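Local coordinates for N-acetyltransferase (Trypanosoma brucei, PDB 3I3G), which probably transfers the acetyl group of acetyl-CoA to glucosamine 6-phosphate, an early step in the making of UDP-N-acetylglucosamine, at residues Arg24-Ser29 against Ile64-Phe69; Ala81-Gln86 against Cys122-Ser127; Arg94-Ile99 against Cys130-Leu135. One frame throughout, in Å; residues are numbered along the deposited sequence. Where two conformers were deposited one is given.

Contact 1. Residues Arg24-Ser29 against Ile64-Phe69; sequences RVLEES and IVTKVF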
loop_
_atom_site.group_PDB
_atom_site.type_symbol
_atom_site.label_atom_id
_atom_site.label_comp_id
_atom_site.label_asym_id
_atom_site.label_seq_id
_atom_site.Cartn_x
_atom_site.Cartn_y
_atom_site.Cartn_z
ATOM N N ARG A 24 -5.230 -15.792 -14.182
ATOM C CA ARG A 24 -4.837 -14.777 -15.149
ATOM C C ARG A 24 -5.067 -13.361 -14.630
ATOM O O ARG A 24 -5.621 -13.165 -13.548
ATOM C CB ARG A 24 -5.596 -14.977 -16.464
ATOM C CG ARG A 24 -7.111 -14.999 -16.307
ATOM C CD ARG A 24 -7.807 -15.043 -17.659
ATOM N NE ARG A 24 -9.260 -15.088 -17.527
ATOM C CZ ARG A 24 -10.018 -14.027 -17.265
ATOM N NH1 ARG A 24 -9.460 -12.836 -17.099
ATOM N NH2 ARG A 24 -11.334 -14.158 -17.164
ATOM N N VAL A 25 -4.637 -12.376 -15.410
ATOM C CA VAL A 25 -4.823 -10.978 -15.043
ATOM C C VAL A 25 -6.273 -10.553 -15.244
ATOM O O VAL A 25 -6.945 -11.018 -16.166
ATOM C CB VAL A 25 -3.910 -10.051 -15.867
ATOM C CG1 VAL A 25 -2.453 -10.442 -15.683
ATOM C CG2 VAL A 25 -4.301 -10.093 -17.336
ATOM N N LEU A 26 -6.748 -9.668 -14.374
ATOM C CA LEU A 26 -8.106 -9.151 -14.463
ATOM C C LEU A 26 -8.303 -8.387 -15.770
ATOM O O LEU A 26 -7.451 -7.590 -16.161
ATOM C CB LEU A 26 -8.386 -8.226 -13.279
ATOM C CG LEU A 26 -9.747 -7.532 -13.242
ATOM C CD1 LEU A 26 -10.841 -8.537 -12.941
ATOM C CD2 LEU A 26 -9.744 -6.420 -12.209
ATOM N N GLU A 27 -9.421 -8.633 -16.448
ATOM C CA GLU A 27 -9.743 -7.881 -17.660
ATOM C C GLU A 27 -11.139 -7.261 -17.622
ATOM O O GLU A 27 -11.969 -7.617 -16.785
ATOM C CB GLU A 27 -9.537 -8.729 -18.921
ATOM C CG GLU A 27 -9.936 -10.186 -18.793
ATOM C CD GLU A 27 -9.258 -11.060 -19.835
ATOM O OE1 GLU A 27 -9.806 -12.128 -20.178
ATOM O OE2 GLU A 27 -8.171 -10.675 -20.316
ATOM N N GLU A 28 -11.383 -6.324 -18.532
ATOM C CA GLU A 28 -12.605 -5.525 -18.509
ATOM C C GLU A 28 -13.875 -6.372 -18.464
ATOM O O GLU A 28 -14.843 -6.011 -17.795
ATOM C CB GLU A 28 -12.640 -4.566 -19.704
ATOM C CG GLU A 28 -13.678 -3.464 -19.583
ATOM C CD GLU A 28 -13.557 -2.421 -20.676
ATOM O OE1 GLU A 28 -12.604 -2.502 -21.480
ATOM O OE2 GLU A 28 -14.413 -1.516 -20.729
ATOM N N SER A 29 -13.871 -7.500 -19.168
ATOM C CA SER A 29 -15.046 -8.369 -19.211
ATOM C C SER A 29 -15.321 -9.049 -17.868
ATOM O O SER A 29 -16.393 -9.618 -17.664
ATOM C CB SER A 29 -14.898 -9.422 -20.312
ATOM O OG SER A 29 -14.706 -8.814 -21.580
ATOM N N ILE A 64 -1.155 -1.030 -10.158
ATOM C CA ILE A 64 -1.751 -2.166 -9.465
ATOM C C ILE A 64 -2.021 -3.315 -10.427
ATOM O O ILE A 64 -2.592 -3.120 -11.502
ATOM C CB ILE A 64 -3.072 -1.780 -8.773
ATOM C CG1 ILE A 64 -2.836 -0.677 -7.743
ATOM C CG2 ILE A 64 -3.704 -2.997 -8.113
ATOM C CD1 ILE A 64 -4.105 -0.174 -7.093
ATOM N N VAL A 65 -1.604 -4.514 -10.034
ATOM C CA VAL A 65 -1.882 -5.716 -10.805
ATOM C C VAL A 65 -2.879 -6.587 -10.050
ATOM O O VAL A 65 -2.707 -6.850 -8.861
ATOM C CB VAL A 65 -0.605 -6.540 -11.051
ATOM C CG1 VAL A 65 -0.925 -7.778 -11.875
ATOM C CG2 VAL A 65 0.450 -5.694 -11.740
ATOM N N THR A 66 -3.923 -7.027 -10.742
ATOM C CA THR A 66 -4.911 -7.905 -10.131
ATOM C C THR A 66 -4.960 -9.252 -10.842
ATOM O O THR A 66 -5.208 -9.323 -12.046
ATOM C CB THR A 66 -6.317 -7.275 -10.131
ATOM O OG1 THR A 66 -6.282 -6.021 -9.437
ATOM C CG2 THR A 66 -7.311 -8.200 -9.443
ATOM N N LYS A 67 -4.710 -10.317 -10.089
ATOM C CA LYS A 67 -4.801 -11.667 -10.622
ATOM C C LYS A 67 -6.094 -12.302 -10.133
ATOM O O LYS A 67 -6.487 -12.117 -8.983
ATOM C CB LYS A 67 -3.601 -12.506 -10.180
ATOM C CG LYS A 67 -2.255 -11.923 -10.579
ATOM C CD LYS A 67 -2.147 -11.762 -12.088
ATOM C CE LYS A 67 -2.086 -13.107 -12.791
ATOM N NZ LYS A 67 -0.782 -13.794 -12.570
ATOM N N VAL A 68 -6.758 -13.045 -11.012
ATOM C CA VAL A 68 -8.025 -13.670 -10.661
ATOM C C VAL A 68 -8.071 -15.131 -11.086
ATOM O O VAL A 68 -7.406 -15.538 -12.040
ATOM C CB VAL A 68 -9.214 -12.945 -11.322
ATOM C CG1 VAL A 68 -9.299 -11.507 -10.839
ATOM C CG2 VAL A 68 -9.091 -13.001 -12.839
ATOM N N PHE A 69 -8.857 -15.918 -10.361
ATOM C CA PHE A 69 -9.208 -17.254 -10.808
ATOM C C PHE A 69 -10.555 -17.184 -11.506
ATOM O O PHE A 69 -11.512 -16.623 -10.970
ATOM C CB PHE A 69 -9.264 -18.235 -9.638
ATOM C CG PHE A 69 -7.966 -18.945 -9.383
ATOM C CD1 PHE A 69 -7.515 -19.918 -10.260
ATOM C CD2 PHE A 69 -7.201 -18.644 -8.270
ATOM C CE1 PHE A 69 -6.322 -20.576 -10.032
ATOM C CE2 PHE A 69 -6.009 -19.300 -8.037
ATOM C CZ PHE A 69 -5.568 -20.266 -8.920
#
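Arg24 and Val68 face each other as an antiparallel hydrogen-bonded pair, and both bonds of the pair are straight. Arg24 N gives to Val68 O at 3.1 Å, and Val68 N returns a bond of 2.8 Å to Arg24 O. The same carbonyl oxygen of Arg24 also receives a CA-H...O contact from Lys67. The arginine side chain leans forward along its own segment, toward Val25 O and Glu27: NH1 makes a weak bond to Val25 O, and Glu27 OE1 sits 3.2 Å above the guanidinium plane, held by charge alone. NH1 also forms a salt bridge with Asp30, and NE one with Glu22.

At Val25, in the non-hydrogen-bonded pair with Lys67, the CA atoms close to 4.5 Å. Lys67 is bent at every torsion beyond CB, which curls its chain back over the neighbouring strand and brings its CE to 3.5 Å from Arg24 C. The ammonium group goes on to a salt bridge with Asp120 of helix 113-127.

Leu26 is where the pairing ends. Its N still reaches Thr66 O at 2.8 Å. With CG anti to the backbone N (chi1 177°), the leucine runs alongside Thr66, CB to CB, while CD1 meets Val68 CG1 at 4.0 Å. His34 of helix 31-38 and Phe89 of the second subunit also pack here. This is the antiparallel pairing of strands 21-25 and 65-71 at the N-terminal edge of the GNAT sheet, with helices filling the connection between them.

Contact 2. Residues Ala81-Gln86 against Cys122-Ser127; sequences ASLMIQ and CEISRS
Ile124 and Ser125 pack on Leu83, with Ile85 touching more loosely, where helix 122-127 lies against one face of strand 81-86. The two axes pass 9.7 Å apart and run nearly parallel, 17° between their N-to-C directions.

On the helix, Ile124 comes first. Its CG2 branch does the touching, set anti to the backbone N while CG1 turns beside that N (chi1 -64°). CG2 meets Leu83 CD2 at 3.7 Å, and the two side chains run antiparallel and overlap along their flanks, each reaching toward the other's backbone. The same methyl makes a looser approach to Ile85 CD1, at 4.5 Å.

One residue on, Ser125 sets its hydroxyl against the end of Leu83. OG lies 3.5 Å from Leu83 CD1 and the same distance from CD2, so the oxygen is straddled by the two methyls of the leucine fork. It is hydrogen-bonded within the helix to Leu121 O, the carbonyl one turn back. The CA of Ser125 also rests 4.4 Å from Ile85 CD1. Leu121, from the preceding turn, and Ile99, on the next strand, close in on Leu83 from outside the two segments.

The contact is therefore van der Waals packing, aliphatic branches on one another and on the serine hydroxyl. The bond to Leu121 O probably makes that buried hydroxyl tolerable in this apolar layer, leaving the methyls of Leu83 to pack against an oxygen that already has a partner.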
loop_
_atom_site.group_PDB
_atom_site.type_symbol
_atom_site.label_atom_id
_atom_site.label_comp_id
_atom_site.label_asym_id
_atom_site.label_seq_id
_atom_site.Cartn_x
_atom_site.Cartn_y
_atom_site.Cartn_z
ATOM N N ALA A 81 -6.742 -11.426 -6.065
ATOM C CA ALA A 81 -5.717 -10.862 -5.196
ATOM C C ALA A 81 -4.961 -9.796 -5.977
ATOM O O ALA A 81 -4.626 -9.997 -7.143
ATOM C CB ALA A 81 -4.770 -11.946 -4.715
ATOM N N SER A 82 -4.701 -8.659 -5.339
ATOM C CA SER A 82 -4.054 -7.542 -6.023
ATOM C C SER A 82 -2.659 -7.261 -5.475
ATOM O O SER A 82 -2.377 -7.519 -4.305
ATOM C CB SER A 82 -4.922 -6.286 -5.941
ATOM O OG SER A 82 -6.133 -6.458 -6.659
ATOM N N LEU A 83 -1.794 -6.728 -6.332
ATOM C CA LEU A 83 -0.412 -6.457 -5.958
ATOM C C LEU A 83 0.002 -5.037 -6.332
ATOM O O LEU A 83 -0.180 -4.602 -7.469
ATOM C CB LEU A 83 0.528 -7.463 -6.627
ATOM C CG LEU A 83 2.021 -7.260 -6.365
ATOM C CD1 LEU A 83 2.327 -7.424 -4.884
ATOM C CD2 LEU A 83 2.858 -8.223 -7.199
ATOM N N MET A 84 0.559 -4.321 -5.362
ATOM C CA MET A 84 1.078 -2.981 -5.594
ATOM C C MET A 84 2.567 -2.968 -5.282
ATOM O O MET A 84 2.966 -3.125 -4.130
ATOM C CB MET A 84 0.351 -1.965 -4.713
ATOM C CG MET A 84 -1.164 -2.005 -4.827
ATOM S SD MET A 84 -1.971 -0.790 -3.768
ATOM C CE MET A 84 -1.264 -1.200 -2.174
ATOM N N ILE A 85 3.389 -2.794 -6.311
ATOM C CA ILE A 85 4.834 -2.773 -6.126
ATOM C C ILE A 85 5.345 -1.347 -5.939
ATOM O O ILE A 85 5.260 -0.519 -6.846
ATOM C CB ILE A 85 5.570 -3.456 -7.290
ATOM C CG1 ILE A 85 5.189 -4.937 -7.353
ATOM C CG2 ILE A 85 7.074 -3.299 -7.131
ATOM C CD1 ILE A 85 5.918 -5.718 -8.428
ATOM N N GLN A 86 5.872 -1.068 -4.752
ATOM C CA GLN A 86 6.319 0.279 -4.418
ATOM C C GLN A 86 7.826 0.354 -4.197
ATOM O O GLN A 86 8.356 -0.245 -3.260
ATOM C CB GLN A 86 5.579 0.791 -3.183
ATOM C CG GLN A 86 4.125 1.145 -3.443
ATOM C CD GLN A 86 3.367 1.447 -2.169
ATOM O OE1 GLN A 86 3.646 0.874 -1.116
ATOM N NE2 GLN A 86 2.399 2.352 -2.257
ATOM N N CYS A 122 3.644 -13.369 -4.967
ATOM C CA CYS A 122 4.973 -13.384 -4.368
ATOM C C CYS A 122 6.041 -13.580 -5.435
ATOM O O CYS A 122 7.113 -12.980 -5.372
ATOM C CB CYS A 122 5.080 -14.481 -3.307
ATOM S SG CYS A 122 4.249 -14.095 -1.755
ATOM N N GLU A 123 5.743 -14.427 -6.416
ATOM C CA GLU A 123 6.671 -14.670 -7.512
ATOM C C GLU A 123 6.844 -13.411 -8.356
ATOM O O GLU A 123 7.963 -13.041 -8.715
ATOM C CB GLU A 123 6.192 -15.835 -8.380
ATOM C CG GLU A 123 7.033 -16.059 -9.627
ATOM C CD GLU A 123 8.510 -16.200 -9.314
ATOM O OE1 GLU A 123 8.845 -16.700 -8.218
ATOM O OE2 GLU A 123 9.338 -15.811 -10.167
ATOM N N ILE A 124 5.733 -12.754 -8.670
ATOM C CA ILE A 124 5.784 -11.497 -9.403
ATOM C C ILE A 124 6.630 -10.487 -8.638
ATOM O O ILE A 124 7.510 -9.841 -9.205
ATOM C CB ILE A 124 4.379 -10.919 -9.638
ATOM C CG1 ILE A 124 3.561 -11.860 -10.526
ATOM C CG2 ILE A 124 4.473 -9.537 -10.268
ATOM C CD1 ILE A 124 2.123 -11.430 -10.716
ATOM N N SER A 125 6.360 -10.360 -7.343
ATOM C CA SER A 125 7.137 -9.477 -6.484
ATOM C C SER A 125 8.626 -9.798 -6.592
ATOM O O SER A 125 9.450 -8.903 -6.778
ATOM C CB SER A 125 6.674 -9.598 -5.032
ATOM O OG SER A 125 5.310 -9.236 -4.901
ATOM N N ARG A 126 8.962 -11.079 -6.473
ATOM C CA ARG A 126 10.348 -11.516 -6.595
ATOM C C ARG A 126 10.961 -11.027 -7.903
ATOM O O ARG A 126 12.077 -10.508 -7.921
ATOM C CB ARG A 126 10.443 -13.043 -6.528
ATOM C CG ARG A 126 10.183 -13.638 -5.154
ATOM C CD ARG A 126 10.532 -15.120 -5.136
ATOM N NE ARG A 126 10.271 -15.735 -3.838
ATOM C CZ ARG A 126 9.156 -16.390 -3.532
ATOM N NH1 ARG A 126 9.005 -16.919 -2.326
ATOM N NH2 ARG A 126 8.191 -16.516 -4.434
ATOM N N SER A 127 10.221 -11.196 -8.994
ATOM C CA SER A 127 10.714 -10.851 -10.324
ATOM C C SER A 127 11.028 -9.366 -10.461
ATOM O O SER A 127 11.877 -8.976 -11.262
ATOM C CB SER A 127 9.699 -11.264 -11.393
ATOM O OG SER A 127 8.544 -10.445 -11.341
#

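Contact 3. Residues Arg94-Ile99 against Cys130-Leu135; sequences RAVGHI and CYKVIL
Val96 and Tyr131 meet where the chains start to run together, CG2 of the valine 3.5 Å from CE2 of the tyrosine. From CB, Val96 forks: CG1, anti to the backbone N (chi1 170°), reaches Ile134 CG1 at 3.8 Å and Lys132 CE, while CG2 touches Tyr131 CE2 and OH and, from another direction, Lys132 CE at 3.6 Å. The extended lysine chain thus lies across both methyls, and its CG lies above one face of the tyrosine ring, toward the rim. His98 continues this face of the sheet. Ile134 holds CG1 between its backbone N and carbonyl carbon (chi1 57°), which brings CG1 over the imidazole, 28° off the ring normal, as a CH-pi contact; CD1 lies 3.4 Å from His98 CE1.

Arg94 lays its guanidinium on Tyr131 CB, which is centred 3.5 Å above the plane. NH1 makes a weak, bent bond to Cys130 O, and NE bonds to Gly129 O.

Gly97 is held through both its N and its O. Its N gives to Lys132 O at 3.0 Å, and its O accepts Ile134 N at 2.8 Å; Ile99 N then bonds to Ile134 O. Cys130 SG lies beside Gly97 N, on the face where Ile99 CD1 packs on Val133 CG1 at 3.6 Å, beneath helix 113-127.

An antiparallel strand of the second subunit pairs with Lys132-Leu135, carrying the sheet across the interface. Strands 96-104 and 132-137 joined in parallel through helix 113-127 form the beta-alpha-beta crossover of the GNAT fold.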
loop_
_atom_site.group_PDB
_atom_site.type_symbol
_atom_site.label_atom_id
_atom_site.label_comp_id
_atom_site.label_asym_id
_atom_site.label_seq_id
_atom_site.Cartn_x
_atom_site.Cartn_y
_atom_site.Cartn_z
ATOM N N ARG A 94 15.369 -1.213 -3.509
ATOM C CA ARG A 94 14.568 -2.424 -3.654
ATOM C C ARG A 94 13.121 -2.155 -3.257
ATOM O O ARG A 94 12.853 -1.483 -2.261
ATOM C CB ARG A 94 15.160 -3.574 -2.839
ATOM C CG ARG A 94 16.532 -4.014 -3.326
ATOM C CD ARG A 94 16.965 -5.312 -2.674
ATOM N NE ARG A 94 16.138 -6.440 -3.092
ATOM C CZ ARG A 94 16.275 -7.676 -2.624
ATOM N NH1 ARG A 94 15.479 -8.646 -3.057
ATOM N NH2 ARG A 94 17.205 -7.942 -1.719
ATOM N N ALA A 95 12.187 -2.678 -4.044
ATOM C CA ALA A 95 10.774 -2.375 -3.846
ATOM C C ALA A 95 10.115 -3.270 -2.803
ATOM O O ALA A 95 10.667 -4.294 -2.401
ATOM C CB ALA A 95 10.021 -2.455 -5.169
ATOM N N VAL A 96 8.930 -2.861 -2.365
ATOM C CA VAL A 96 8.124 -3.657 -1.452
ATOM C C VAL A 96 6.829 -4.069 -2.144
ATOM O O VAL A 96 6.135 -3.236 -2.725
ATOM C CB VAL A 96 7.780 -2.874 -0.175
ATOM C CG1 VAL A 96 6.748 -3.628 0.650
ATOM C CG2 VAL A 96 9.039 -2.606 0.638
ATOM N N GLY A 97 6.514 -5.358 -2.084
ATOM C CA GLY A 97 5.274 -5.865 -2.660
ATOM C C GLY A 97 4.120 -5.779 -1.681
ATOM O O GLY A 97 4.136 -6.418 -0.629
ATOM N N HIS A 98 3.117 -4.978 -2.027
ATOM C CA HIS A 98 1.933 -4.821 -1.194
ATOM C C HIS A 98 0.776 -5.636 -1.759
ATOM O O HIS A 98 0.247 -5.311 -2.821
ATOM C CB HIS A 98 1.523 -3.350 -1.114
ATOM C CG HIS A 98 2.549 -2.468 -0.474
ATOM N ND1 HIS A 98 2.431 -2.007 0.819
ATOM C CD2 HIS A 98 3.711 -1.961 -0.949
ATOM C CE1 HIS A 98 3.476 -1.254 1.113
ATOM N NE2 HIS A 98 4.268 -1.211 0.057
ATOM N N ILE A 99 0.391 -6.692 -1.050
ATOM C CA ILE A 99 -0.747 -7.507 -1.459
ATOM C C ILE A 99 -2.035 -6.969 -0.846
ATOM O O ILE A 99 -2.098 -6.700 0.354
ATOM C CB ILE A 99 -0.556 -8.988 -1.083
ATOM C CG1 ILE A 99 0.563 -9.605 -1.925
ATOM C CG2 ILE A 99 -1.852 -9.763 -1.280
ATOM C CD1 ILE A 99 0.781 -11.086 -1.672
ATOM N N CYS A 130 11.634 -7.145 -5.421
ATOM C CA CYS A 130 11.133 -6.876 -4.078
ATOM C C CYS A 130 11.930 -7.667 -3.046
ATOM O O CYS A 130 12.286 -8.822 -3.281
ATOM C CB CYS A 130 9.648 -7.231 -3.969
ATOM S SG CYS A 130 8.533 -6.154 -4.901
ATOM N N TYR A 131 12.212 -7.048 -1.905
ATOM C CA TYR A 131 12.929 -7.735 -0.835
ATOM C C TYR A 131 11.958 -8.307 0.194
ATOM O O TYR A 131 12.323 -9.173 0.991
ATOM C CB TYR A 131 13.948 -6.808 -0.166
ATOM C CG TYR A 131 13.343 -5.759 0.739
ATOM C CD1 TYR A 131 13.163 -6.003 2.093
ATOM C CD2 TYR A 131 12.960 -4.521 0.240
ATOM C CE1 TYR A 131 12.614 -5.048 2.925
ATOM C CE2 TYR A 131 12.411 -3.560 1.064
ATOM C CZ TYR A 131 12.240 -3.828 2.404
ATOM O OH TYR A 131 11.693 -2.871 3.225
ATOM N N LYS A 132 10.721 -7.824 0.168
ATOM C CA LYS A 132 9.689 -8.335 1.060
ATOM C C LYS A 132 8.295 -8.141 0.472
ATOM O O LYS A 132 8.086 -7.293 -0.395
ATOM C CB LYS A 132 9.769 -7.655 2.430
ATOM C CG LYS A 132 9.266 -6.217 2.440
ATOM C CD LYS A 132 9.226 -5.646 3.850
ATOM C CE LYS A 132 8.697 -4.219 3.849
ATOM N NZ LYS A 132 8.604 -3.651 5.224
ATOM N N VAL A 133 7.350 -8.944 0.948
ATOM C CA VAL A 133 5.948 -8.786 0.597
ATOM C C VAL A 133 5.151 -8.613 1.882
ATOM O O VAL A 133 5.317 -9.377 2.831
ATOM C CB VAL A 133 5.405 -10.006 -0.173
ATOM C CG1 VAL A 133 3.921 -9.833 -0.459
ATOM C CG2 VAL A 133 6.181 -10.209 -1.467
ATOM N N ILE A 134 4.294 -7.599 1.914
ATOM C CA ILE A 134 3.496 -7.330 3.102
ATOM C C ILE A 134 2.015 -7.215 2.770
ATOM O O ILE A 134 1.642 -6.890 1.643
ATOM C CB ILE A 134 3.954 -6.046 3.818
ATOM C CG1 ILE A 134 3.896 -4.853 2.864
ATOM C CG2 ILE A 134 5.356 -6.222 4.380
ATOM C CD1 ILE A 134 4.236 -3.530 3.517
ATOM N N LEU A 135 1.180 -7.489 3.765
ATOM C CA LEU A 135 -0.261 -7.401 3.609
ATOM C C LEU A 135 -0.917 -7.285 4.979
ATOM O O LEU A 135 -0.310 -7.617 5.995
ATOM C CB LEU A 135 -0.793 -8.624 2.857
ATOM C CG LEU A 135 -0.497 -9.996 3.468
ATOM C CD1 LEU A 135 -1.434 -10.278 4.631
ATOM C CD2 LEU A 135 -0.616 -11.082 2.418
#

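From the N terminus, contact 1 closes first, joining strand 21-25 to strand 65-71 around a largely helical loop. The chain then turns back as strand 76-86, whose Ser82 and Leu83 bond to Thr66 and Val65, so contacts 1 and 2 touch. Contacts 2 and 3 cross: contact 2 closes a loop from strand 76-86 to helix 113-127; contact 3 opens within it, at strand 96-104, and closes beyond it, at strand 132-137. Backbone bonds Met84 to His98 and Gln86 to Val96 join them. Contacts 1 and 3, about 19 Å apart between centres, lie toward opposite ends of the chain's own sheet, which runs on into the second subunit past strand 132-137. All three reach that subunit.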